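Local coordinates for B-type flagellar hook-associated protein 2 (Pseudomonas aeruginosa, PDB 5FHY), which caps the growing tip of the flagellar filament, helping flagellin monomers polymerise there and keeping exported subunits from leaking away, at residues 155-160 with 164-169; 187-192 with 196-201; 132-137 with 143-148; 55-60 with 113-118. All blocks are in the same frame, centred on the assembly; numbering follows the deposited sequence.

Contact 1. Residues 155-160 with 164-169; sequences APKLSD and AGYVTK. With NA (sodium ion), chain E.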
loop_
_atom_site.group_PDB
_atom_site.type_symbol
_atom_site.label_atom_id
_atom_site.label_comp_id
_atom_site.label_asym_id
_atom_site.label_seq_id
_atom_site.Cartn_x
_atom_site.Cartn_y
_atom_site.Cartn_z
ATOM N N ALA B 155 52.770 -24.521 39.858
ATOM C CA ALA B 155 51.455 -25.063 39.530
ATOM C C ALA B 155 51.336 -25.484 38.066
ATOM O O ALA B 155 51.745 -24.750 37.166
ATOM C CB ALA B 155 50.384 -24.056 39.874
ATOM N N PRO B 156 50.755 -26.666 37.822
ATOM C CA PRO B 156 50.567 -27.188 36.467
ATOM C C PRO B 156 49.315 -26.603 35.829
ATOM O O PRO B 156 48.545 -25.954 36.529
ATOM C CB PRO B 156 50.412 -28.687 36.698
ATOM C CG PRO B 156 49.725 -28.762 38.023
ATOM C CD PRO B 156 50.252 -27.606 38.843
ATOM N N LYS B 157 49.098 -26.825 34.537
ATOM C CA LYS B 157 47.814 -26.463 33.958
ATOM C C LYS B 157 46.776 -27.416 34.530
ATOM O O LYS B 157 47.033 -28.609 34.664
ATOM C CB LYS B 157 47.834 -26.526 32.426
ATOM C CG LYS B 157 46.486 -26.173 31.798
ATOM C CD LYS B 157 46.572 -25.926 30.297
ATOM C CE LYS B 157 45.251 -25.377 29.754
ATOM N NZ LYS B 157 45.302 -25.052 28.299
ATOM N N LEU B 158 45.613 -26.881 34.881
ATOM C CA LEU B 158 44.578 -27.662 35.549
ATOM C C LEU B 158 44.152 -28.859 34.707
ATOM O O LEU B 158 43.914 -28.738 33.507
ATOM C CB LEU B 158 43.359 -26.788 35.865
ATOM C CG LEU B 158 42.209 -27.467 36.622
ATOM C CD1 LEU B 158 42.650 -27.886 38.020
ATOM C CD2 LEU B 158 40.959 -26.590 36.668
ATOM N N SER B 159 44.080 -30.018 35.349
ATOM C CA SER B 159 43.507 -31.204 34.735
ATOM C C SER B 159 42.547 -31.821 35.739
ATOM O O SER B 159 42.471 -31.368 36.883
ATOM C CB SER B 159 44.591 -32.205 34.335
ATOM O OG SER B 159 45.301 -32.664 35.473
ATOM N N ASP B 160 41.802 -32.836 35.309
ATOM C CA ASP B 160 40.805 -33.464 36.176
ATOM C C ASP B 160 41.455 -34.081 37.414
ATOM O O ASP B 160 42.568 -34.593 37.348
ATOM C CB ASP B 160 40.005 -34.520 35.407
ATOM C CG ASP B 160 38.869 -35.097 36.228
ATOM O OD1 ASP B 160 38.210 -34.319 36.950
ATOM O OD2 ASP B 160 38.632 -36.321 36.146
ATOM N N ALA B 164 45.260 -28.944 42.438
ATOM C CA ALA B 164 45.118 -27.582 41.952
ATOM C C ALA B 164 45.849 -27.406 40.631
ATOM O O ALA B 164 46.640 -28.258 40.229
ATOM C CB ALA B 164 45.634 -26.591 42.985
ATOM N N GLY B 165 45.565 -26.299 39.954
ATOM C CA GLY B 165 46.177 -26.008 38.672
ATOM C C GLY B 165 45.609 -24.744 38.062
ATOM O O GLY B 165 44.505 -24.328 38.409
ATOM N N TYR B 166 46.348 -24.129 37.145
ATOM C CA TYR B 166 45.867 -22.907 36.510
ATOM C C TYR B 166 44.963 -23.252 35.329
ATOM O O TYR B 166 45.127 -24.291 34.694
ATOM C CB TYR B 166 47.034 -22.006 36.069
ATOM C CG TYR B 166 47.930 -22.582 34.991
ATOM C CD1 TYR B 166 47.553 -22.553 33.651
ATOM C CD2 TYR B 166 49.176 -23.115 35.310
ATOM C CE1 TYR B 166 48.367 -23.083 32.666
ATOM C CE2 TYR B 166 50.006 -23.637 34.328
ATOM C CZ TYR B 166 49.596 -23.614 33.007
ATOM O OH TYR B 166 50.415 -24.130 32.028
ATOM N N VAL B 167 44.008 -22.372 35.045
ATOM C CA VAL B 167 43.137 -22.524 33.886
ATOM C C VAL B 167 43.693 -21.710 32.720
ATOM O O VAL B 167 43.773 -22.190 31.591
ATOM C CB VAL B 167 41.691 -22.081 34.198
ATOM C CG1 VAL B 167 40.828 -22.129 32.940
ATOM C CG2 VAL B 167 41.093 -22.956 35.290
ATOM N N THR B 168 44.078 -20.471 33.005
ATOM C CA THR B 168 44.762 -19.636 32.026
ATOM C C THR B 168 45.994 -19.004 32.655
ATOM O O THR B 168 45.979 -18.641 33.832
ATOM C CB THR B 168 43.855 -18.515 31.487
ATOM O OG1 THR B 168 43.559 -17.595 32.544
ATOM C CG2 THR B 168 42.553 -19.076 30.940
ATOM N N LYS B 169 47.057 -18.867 31.869
ATOM C CA LYS B 169 48.247 -18.167 32.338
ATOM C C LYS B 169 48.156 -16.707 31.954
ATOM O O LYS B 169 47.806 -16.391 30.821
ATOM C CB LYS B 169 49.522 -18.763 31.734
ATOM C CG LYS B 169 49.856 -20.166 32.188
ATOM C CD LYS B 169 50.536 -20.195 33.546
ATOM C CE LYS B 169 51.980 -19.726 33.460
ATOM N NZ LYS B 169 52.751 -20.097 34.677
HETATM NA NA NA E . 43.556 -31.558 39.221
#
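The Tyr166 ring is sandwiched between two lysines. Over one face stands Lys157 CA, 3.5 Å from the ring centroid and only 12° off the ring normal, which meets the geometry of a CH-pi contact; the backbone N of Lys157 lies over the same face. The opposite face carries the aliphatic chain of Lys169, with its CD above the ring centre. In the ring plane, Ala155 O meets the edge at CE2 (3.5 Å). Tyr166 CG sits between its own backbone N and carbonyl carbon (chi1 65°), a torsion that swings the ring back across Lys157, whose extended side chain passes it at about a right angle with CB 3.5 Å from Tyr166 CZ.

Two backbone bonds set the register of the segments. Tyr166 N donates to Pro156 O at 2.9 Å, and Leu158 N donates to Tyr166 O at 2.6 Å with an N-H...O angle of 168°; together they make a single beta bridge of Lys157 with Tyr166. Alongside, Leu158 CD2 rests 3.9 Å from Val167 CG2, the two side chains pointing the same way. Just beyond, Ser159 O binds a sodium ion at 2.6 Å, with Ala163 O as a further ligand.

Strand 165-166 is one of the two edge strands of its antiparallel sheet, next to strand 48-50, where Val167 and Thr168 form a classic beta bulge opposite Lys48. Asp178 of a second subunit packs on Leu158 and Val167.

Contact 2. Residues 187-192 with 196-201; sequences NSVSDV and VSFDVK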
loop_
_atom_site.group_PDB
_atom_site.type_symbol
_atom_site.label_atom_id
_atom_site.label_comp_id
_atom_site.label_asym_id
_atom_site.label_seq_id
_atom_site.Cartn_x
_atom_site.Cartn_y
_atom_site.Cartn_z
ATOM N N ASN B 187 45.046 -6.255 25.370
ATOM C CA ASN B 187 44.528 -6.373 24.013
ATOM C C ASN B 187 43.986 -5.037 23.532
ATOM O O ASN B 187 43.482 -4.918 22.414
ATOM C CB ASN B 187 43.454 -7.456 23.941
ATOM C CG ASN B 187 44.012 -8.837 24.204
ATOM O OD1 ASN B 187 45.089 -9.182 23.719
ATOM N ND2 ASN B 187 43.288 -9.635 24.977
ATOM N N SER B 188 44.094 -4.035 24.397
ATOM C CA SER B 188 43.823 -2.656 24.026
ATOM C C SER B 188 45.128 -1.879 24.080
ATOM O O SER B 188 45.566 -1.472 25.153
ATOM C CB SER B 188 42.795 -2.027 24.965
ATOM O OG SER B 188 41.498 -2.536 24.720
ATOM N N VAL B 189 45.749 -1.665 22.926
ATOM C CA VAL B 189 47.049 -1.012 22.893
ATOM C C VAL B 189 47.003 0.301 22.132
ATOM O O VAL B 189 46.153 0.497 21.265
ATOM C CB VAL B 189 48.109 -1.917 22.266
ATOM C CG1 VAL B 189 48.385 -3.090 23.179
ATOM C CG2 VAL B 189 47.657 -2.383 20.893
ATOM N N SER B 190 47.929 1.194 22.460
ATOM C CA SER B 190 47.961 2.514 21.851
ATOM C C SER B 190 49.377 2.972 21.538
ATOM O O SER B 190 50.329 2.605 22.225
ATOM C CB SER B 190 47.289 3.536 22.768
ATOM O OG SER B 190 45.973 3.137 23.109
ATOM N N ASP B 191 49.490 3.785 20.494
ATOM C CA ASP B 191 50.752 4.379 20.062
ATOM C C ASP B 191 51.855 3.358 19.738
ATOM O O ASP B 191 53.042 3.672 19.829
ATOM C CB ASP B 191 51.242 5.362 21.134
ATOM C CG ASP B 191 50.297 6.542 21.320
ATOM O OD1 ASP B 191 49.259 6.591 20.625
ATOM O OD2 ASP B 191 50.587 7.419 22.163
ATOM N N VAL B 192 51.463 2.143 19.361
ATOM C CA VAL B 192 52.405 1.215 18.743
ATOM C C VAL B 192 52.728 1.813 17.384
ATOM O O VAL B 192 53.881 1.857 16.957
ATOM C CB VAL B 192 51.837 -0.208 18.597
ATOM C CG1 VAL B 192 52.703 -1.025 17.643
ATOM C CG2 VAL B 192 51.750 -0.884 19.955
ATOM N N VAL B 196 47.623 6.089 16.858
ATOM C CA VAL B 196 46.647 5.069 16.520
ATOM C C VAL B 196 46.426 4.133 17.694
ATOM O O VAL B 196 47.372 3.644 18.306
ATOM C CB VAL B 196 47.092 4.244 15.291
ATOM C CG1 VAL B 196 46.125 3.086 15.032
ATOM C CG2 VAL B 196 47.228 5.136 14.061
ATOM N N SER B 197 45.160 3.881 17.997
ATOM C CA SER B 197 44.795 2.912 19.014
ATOM C C SER B 197 43.931 1.849 18.364
ATOM O O SER B 197 43.030 2.170 17.593
ATOM C CB SER B 197 44.040 3.573 20.171
ATOM O OG SER B 197 44.801 4.602 20.776
ATOM N N PHE B 198 44.178 0.587 18.679
ATOM C CA PHE B 198 43.243 -0.440 18.255
ATOM C C PHE B 198 43.082 -1.522 19.305
ATOM O O PHE B 198 44.013 -1.845 20.039
ATOM C CB PHE B 198 43.668 -1.066 16.917
ATOM C CG PHE B 198 45.142 -1.348 16.796
ATOM C CD1 PHE B 198 45.715 -2.434 17.436
ATOM C CD2 PHE B 198 45.950 -0.550 16.002
ATOM C CE1 PHE B 198 47.069 -2.700 17.308
ATOM C CE2 PHE B 198 47.304 -0.815 15.869
ATOM C CZ PHE B 198 47.862 -1.890 16.524
ATOM N N ASP B 199 41.886 -2.092 19.348
ATOM C CA ASP B 199 41.591 -3.161 20.280
ATOM C C ASP B 199 41.679 -4.468 19.511
ATOM O O ASP B 199 40.845 -4.752 18.655
ATOM C CB ASP B 199 40.200 -2.977 20.897
ATOM C CG ASP B 199 40.115 -1.761 21.808
ATOM O OD1 ASP B 199 40.214 -1.921 23.042
ATOM O OD2 ASP B 199 39.924 -0.643 21.284
ATOM N N VAL B 200 42.683 -5.271 19.830
ATOM C CA VAL B 200 42.882 -6.529 19.130
ATOM C C VAL B 200 41.899 -7.545 19.685
ATOM O O VAL B 200 41.819 -7.751 20.895
ATOM C CB VAL B 200 44.324 -7.039 19.267
ATOM C CG1 VAL B 200 44.457 -8.404 18.618
ATOM C CG2 VAL B 200 45.293 -6.047 18.638
ATOM N N LYS B 201 41.150 -8.178 18.789
ATOM C CA LYS B 201 40.050 -9.037 19.192
ATOM C C LYS B 201 40.275 -10.489 18.797
ATOM O O LYS B 201 39.681 -11.392 19.384
ATOM C CB LYS B 201 38.745 -8.539 18.566
ATOM C CG LYS B 201 38.494 -7.044 18.720
ATOM C CD LYS B 201 37.199 -6.627 18.027
ATOM C CE LYS B 201 35.999 -7.399 18.555
ATOM N NZ LYS B 201 34.757 -7.113 17.776
HETATM O O HOH W 1 48.990 1.510 18.749
#
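Strands 188-190 and 196-200 form an antiparallel beta hairpin that supplies two strands of a three-stranded antiparallel sheet, with 188-190 at its edge. Val189 opposite Phe198 is the hydrogen-bonded pair, and Ser188-Asp199 and Ser190-Ser197 are the non-hydrogen-bonded pairs flanking it. The short axes approach to 5.1 Å and their N-to-C directions are 163° apart, antiparallel with a modest twist.

Backbone bonds supply most of the evidence. Val200 N donates to Asn187 O at 2.7 Å, and Phe198 N to Val189 O at 3.3 Å, whereas the return bond from Val189 N to Phe198 O is weak. Toward the turn, Asp191 N donates to Val196 O at 3.0 Å. That carbonyl has a second partner, a water that donates to it and accepts from Val192 N at 2.6 Å, so the water bridges the two strands near the turn.

The two faces differ in character. On one, the hydroxyls of Ser190 and Ser197 are hydrogen-bonded, OG to OG, at 3.0 Å. On the other, Val189 CG2 approaches Phe198 CE1 to 3.6 Å, oblique to the ring. Val189 CG2 occupies the position between its backbone N and carbonyl carbon, while CG1 (chi1 -68°) lies anti to the carbonyl carbon; this rotation brings CG2 to the phenyl group.

Strand 196-200 is bonded on its other side to strand 24-28, where Phe198 also packs on Lys24 and Ser26. Val189 reaches Ile184 of strand 180-184, and Asp191 O accepts a hydrogen bond from Thr110 of a third subunit.

Contact 3. Residues 132-137 with 143-148; sequences VEVSDD and TSLSQL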
loop_
_atom_site.group_PDB
_atom_site.type_symbol
_atom_site.label_atom_id
_atom_site.label_comp_id
_atom_site.label_asym_id
_atom_site.label_seq_id
_atom_site.Cartn_x
_atom_site.Cartn_y
_atom_site.Cartn_z
ATOM N N VAL B 132 48.518 -17.490 46.015
ATOM C CA VAL B 132 47.882 -17.677 47.311
ATOM C C VAL B 132 48.872 -18.244 48.325
ATOM O O VAL B 132 49.366 -19.362 48.163
ATOM C CB VAL B 132 46.666 -18.615 47.220
ATOM C CG1 VAL B 132 45.997 -18.736 48.586
ATOM C CG2 VAL B 132 45.673 -18.108 46.177
ATOM N N GLU B 133 49.171 -17.458 49.357
ATOM C CA GLU B 133 50.036 -17.893 50.451
ATOM C C GLU B 133 49.211 -18.185 51.709
ATOM O O GLU B 133 48.311 -17.420 52.052
ATOM C CB GLU B 133 51.093 -16.826 50.748
ATOM C CG GLU B 133 52.268 -16.818 49.776
ATOM C CD GLU B 133 53.080 -15.531 49.834
ATOM O OE1 GLU B 133 52.477 -14.448 49.997
ATOM O OE2 GLU B 133 54.321 -15.602 49.705
ATOM N N VAL B 134 49.517 -19.285 52.395
ATOM C CA VAL B 134 48.698 -19.723 53.525
ATOM C C VAL B 134 49.511 -19.979 54.794
ATOM O O VAL B 134 50.446 -20.778 54.790
ATOM C CB VAL B 134 47.930 -21.017 53.198
ATOM C CG1 VAL B 134 47.159 -21.492 54.429
ATOM C CG2 VAL B 134 46.992 -20.811 52.015
ATOM N N SER B 135 49.142 -19.301 55.877
ATOM C CA SER B 135 49.654 -19.620 57.206
ATOM C C SER B 135 48.564 -20.347 57.989
ATOM O O SER B 135 47.531 -19.763 58.308
ATOM C CB SER B 135 50.101 -18.361 57.951
ATOM O OG SER B 135 51.287 -17.824 57.392
ATOM N N ASP B 136 48.797 -21.615 58.308
ATOM C CA ASP B 136 47.765 -22.449 58.918
ATOM C C ASP B 136 48.016 -22.696 60.403
ATOM O O ASP B 136 49.071 -23.200 60.785
ATOM C CB ASP B 136 47.670 -23.788 58.178
ATOM C CG ASP B 136 46.544 -24.666 58.690
ATOM O OD1 ASP B 136 45.642 -24.142 59.374
ATOM O OD2 ASP B 136 46.564 -25.884 58.409
ATOM N N ASP B 137 47.046 -22.338 61.239
ATOM C CA ASP B 137 47.185 -22.523 62.682
ATOM C C ASP B 137 47.154 -24.006 63.048
ATOM O O ASP B 137 47.542 -24.387 64.151
ATOM C CB ASP B 137 46.088 -21.772 63.443
ATOM C CG ASP B 137 46.227 -20.267 63.329
ATOM O OD1 ASP B 137 47.332 -19.794 62.990
ATOM O OD2 ASP B 137 45.235 -19.556 63.592
ATOM N N THR B 143 39.329 -29.505 57.996
ATOM C CA THR B 143 40.204 -29.542 56.830
ATOM C C THR B 143 41.345 -28.545 56.955
ATOM O O THR B 143 41.195 -27.484 57.557
ATOM C CB THR B 143 39.437 -29.234 55.530
ATOM O OG1 THR B 143 38.724 -27.999 55.675
ATOM C CG2 THR B 143 38.455 -30.347 55.201
ATOM N N SER B 144 42.490 -28.902 56.386
ATOM C CA SER B 144 43.673 -28.060 56.448
ATOM C C SER B 144 43.438 -26.763 55.681
ATOM O O SER B 144 42.769 -26.762 54.652
ATOM C CB SER B 144 44.885 -28.807 55.890
ATOM O OG SER B 144 46.021 -27.966 55.831
ATOM N N LEU B 145 43.985 -25.661 56.182
ATOM C CA LEU B 145 43.891 -24.391 55.473
ATOM C C LEU B 145 45.016 -24.317 54.449
ATOM O O LEU B 145 44.938 -23.573 53.472
ATOM C CB LEU B 145 43.960 -23.208 56.443
ATOM C CG LEU B 145 43.668 -21.813 55.876
ATOM C CD1 LEU B 145 42.170 -21.607 55.692
ATOM C CD2 LEU B 145 44.254 -20.731 56.771
ATOM N N SER B 146 46.062 -25.099 54.688
ATOM C CA SER B 146 47.261 -25.078 53.855
ATOM C C SER B 146 47.036 -25.589 52.428
ATOM O O SER B 146 47.812 -25.268 51.525
ATOM C CB SER B 146 48.369 -25.891 54.524
ATOM O OG SER B 146 47.972 -27.239 54.695
ATOM N N GLN B 147 45.985 -26.375 52.214
ATOM C CA GLN B 147 45.755 -26.954 50.892
ATOM C C GLN B 147 45.111 -25.945 49.941
ATOM O O GLN B 147 44.774 -26.282 48.805
ATOM C CB GLN B 147 44.898 -28.225 50.982
ATOM C CG GLN B 147 43.523 -28.054 51.597
ATOM C CD GLN B 147 42.732 -29.353 51.617
ATOM O OE1 GLN B 147 43.034 -30.288 50.875
ATOM N NE2 GLN B 147 41.713 -29.415 52.467
ATOM N N LEU B 148 44.949 -24.708 50.403
ATOM C CA LEU B 148 44.454 -23.638 49.543
ATOM C C LEU B 148 45.608 -22.813 48.986
ATOM O O LEU B 148 45.391 -21.801 48.320
ATOM C CB LEU B 148 43.483 -22.731 50.301
ATOM C CG LEU B 148 42.136 -23.314 50.731
ATOM C CD1 LEU B 148 41.232 -22.206 51.245
ATOM C CD2 LEU B 148 41.471 -24.067 49.586
#
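Val134 packs directly onto the turn that includes Leu145 and Ser146. Its CB faces Leu145 O, and both methyls lie near that oxygen as well. CG1, anti to the backbone N (chi1 176°), meets Leu145 O at 3.2 Å and the branch carbon Leu145 CG at 3.8 Å, and it also touches Ser146 CA. CG2 lies 3.7 Å from Leu145 O and reaches on to Leu148 C, at the end of the 3-10 segment 146-148. A similar approach is made two residues back along the strand, where Val132 CG1 lies 3.1 Å from Leu148 O. The valines therefore meet the turn largely through its carbonyl backbone.

The polar part is looser. Asp136 OD2 receives two weak hydrogen bonds, from Ser144 OG and from Leu145 N, both at 3.4 Å, while OD1 accepts a bond from Gly138 N. Ser144 OG also accepts from Ser146 N at 3.1 Å, which defines an ST turn and links the carboxylate to the start of the 3-10 segment. Leu145 CB comes closest to Asp136 OD1, the two side chains crossing at a slant.

Strand 130-136 is an outer strand of a three-stranded antiparallel sheet, paired with strand 65-71 through backbone bonds of Glu133 with Asn68 and Ser135 with Thr66. The 143-148 loop folds back beside this strand, and Thr143 is tied to Lys61 by a backbone bond.

Contact 4. Residues 55-60 with 113-118; sequences ADPANA and SGSRLV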
loop_
_atom_site.group_PDB
_atom_site.type_symbol
_atom_site.label_atom_id
_atom_site.label_comp_id
_atom_site.label_asym_id
_atom_site.label_seq_id
_atom_site.Cartn_x
_atom_site.Cartn_y
_atom_site.Cartn_z
ATOM N N ALA B 55 37.026 -32.396 49.753
ATOM C CA ALA B 55 36.135 -33.540 49.903
ATOM C C ALA B 55 35.083 -33.257 50.965
ATOM O O ALA B 55 35.384 -32.680 52.011
ATOM C CB ALA B 55 36.927 -34.790 50.253
ATOM N N ASP B 56 33.852 -33.672 50.677
ATOM C CA ASP B 56 32.697 -33.413 51.539
ATOM C C ASP B 56 32.614 -31.930 51.898
ATOM O O ASP B 56 32.768 -31.561 53.063
ATOM C CB ASP B 56 32.758 -34.274 52.806
ATOM C CG ASP B 56 31.459 -34.247 53.597
ATOM O OD1 ASP B 56 30.407 -33.942 53.001
ATOM O OD2 ASP B 56 31.493 -34.538 54.814
ATOM N N PRO B 57 32.383 -31.071 50.895
ATOM C CA PRO B 57 32.362 -29.621 51.111
ATOM C C PRO B 57 31.165 -29.175 51.948
ATOM O O PRO B 57 31.142 -28.048 52.440
ATOM C CB PRO B 57 32.285 -29.057 49.695
ATOM C CG PRO B 57 31.583 -30.112 48.925
ATOM C CD PRO B 57 32.070 -31.411 49.492
ATOM N N ALA B 58 30.180 -30.055 52.097
ATOM C CA ALA B 58 28.937 -29.703 52.774
ATOM C C ALA B 58 29.103 -29.699 54.289
ATOM O O ALA B 58 28.280 -29.139 55.011
ATOM C CB ALA B 58 27.826 -30.660 52.370
ATOM N N ASN B 59 30.168 -30.333 54.766
ATOM C CA ASN B 59 30.448 -30.376 56.194
ATOM C C ASN B 59 31.865 -29.918 56.498
ATOM O O ASN B 59 32.344 -30.061 57.622
ATOM C CB ASN B 59 30.235 -31.787 56.745
ATOM C CG ASN B 59 28.780 -32.212 56.720
ATOM O OD1 ASN B 59 27.878 -31.403 56.938
ATOM N ND2 ASN B 59 28.545 -33.493 56.463
ATOM N N ALA B 60 32.535 -29.364 55.494
ATOM C CA ALA B 60 33.929 -28.980 55.657
ATOM C C ALA B 60 34.075 -27.576 56.229
ATOM O O ALA B 60 33.448 -26.627 55.763
ATOM C CB ALA B 60 34.666 -29.086 54.324
ATOM N N SER B 113 35.435 -34.471 42.418
ATOM C CA SER B 113 36.424 -34.476 43.490
ATOM C C SER B 113 35.900 -33.735 44.714
ATOM O O SER B 113 36.408 -33.904 45.823
ATOM C CB SER B 113 37.731 -33.830 43.020
ATOM O OG SER B 113 38.267 -34.500 41.893
ATOM N N GLY B 114 34.888 -32.902 44.497
ATOM C CA GLY B 114 34.325 -32.092 45.559
ATOM C C GLY B 114 34.036 -30.685 45.075
ATOM O O GLY B 114 33.685 -30.473 43.914
ATOM N N SER B 115 34.172 -29.722 45.980
ATOM C CA SER B 115 34.032 -28.315 45.634
ATOM C C SER B 115 35.376 -27.623 45.849
ATOM O O SER B 115 36.149 -28.019 46.715
ATOM C CB SER B 115 32.937 -27.645 46.467
ATOM O OG SER B 115 31.668 -28.222 46.219
ATOM N N ARG B 116 35.659 -26.599 45.055
ATOM C CA ARG B 116 36.942 -25.910 45.140
ATOM C C ARG B 116 36.778 -24.433 44.831
ATOM O O ARG B 116 35.801 -24.023 44.203
ATOM C CB ARG B 116 37.953 -26.531 44.174
ATOM C CG ARG B 116 37.753 -26.135 42.714
ATOM C CD ARG B 116 38.765 -26.836 41.821
ATOM N NE ARG B 116 38.424 -28.246 41.670
ATOM C CZ ARG B 116 39.295 -29.203 41.376
ATOM N NH1 ARG B 116 40.577 -28.911 41.201
ATOM N NH2 ARG B 116 38.879 -30.457 41.263
ATOM N N LEU B 117 37.742 -23.630 45.262
ATOM C CA LEU B 117 37.695 -22.204 44.977
ATOM C C LEU B 117 38.319 -21.931 43.617
ATOM O O LEU B 117 39.383 -22.457 43.299
ATOM C CB LEU B 117 38.413 -21.406 46.066
ATOM C CG LEU B 117 37.702 -21.303 47.415
ATOM C CD1 LEU B 117 38.680 -20.916 48.516
ATOM C CD2 LEU B 117 36.542 -20.321 47.342
ATOM N N VAL B 118 37.646 -21.114 42.814
ATOM C CA VAL B 118 38.150 -20.747 41.497
ATOM C C VAL B 118 38.314 -19.234 41.462
ATOM O O VAL B 118 37.348 -18.488 41.633
ATOM C CB VAL B 118 37.209 -21.222 40.364
ATOM C CG1 VAL B 118 37.671 -20.678 39.012
ATOM C CG2 VAL B 118 37.140 -22.745 40.332
#
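A type I beta turn, Asp56 to Asn59, lies beside the start of strand 114-121, and its Pro57 ring rests on Ser115. The turn belongs to the loop that leads from strand 48-50 to strand 65-71; the strand belongs to a four-stranded antiparallel sheet and falls within the flagellin hook IN motif. The buried surface is small, 153 Å² summed over both sides, so this is a limited patch.

Van der Waals contact accounts for the touch across the segments, since no hydrogen bond joins them. Pro57 points its CB toward the strand and offers one side of its ring, and Ala55 CA passes 4.1 Å from Ser113 O. Gly114 lies between these two touches, with its CA 4.9 Å from that of Ala55. It takes backbone angles (phi 138°, psi -147°) that are readily open to glycine.

Hydrogen bonding acts within and around the segments. The turn is closed by a weak bond from Asn59 N to Asp56 O at 3.3 Å. Ser115 OG has its polar partner in Thr110 OG1 of the adjacent strand 104-111, and the Ser115 backbone is bonded to Ile54, just ahead of the turn. Beside the patch, Arg116 forms a salt bridge with Asp111 and packs on Leu180 of a second subunit.

At the centre of the patch, Ser115 OG, beside its own backbone N (chi1 -62°), lies 3.3 Å from Pro57 CG, while Ser115 CB meets Pro57 CB at 3.6 Å.

Contacts 1, 3 and 4 cluster on the same side of the chain's centre, their centres about 15 to 19 Å apart, whereas the centre of contact 2 lies about 29 Å from that of contact 1 and about 41 Å from those of contacts 3 and 4. Contacts 1 and 4 reach the same four-stranded sheet and touch where Leu158 CD1 packs on Arg116 NH1; contacts 3 and 4 meet through Leu148 with Leu117 and Thr143 with Ala60. Along the chain, contact 4 closes first, followed by contacts 3, 1 and 2. This chain is a central piece of the cap protein, and contacts 1, 2 and 4 each include residues that meet neighbouring subunits, so both regions take part in the assembly.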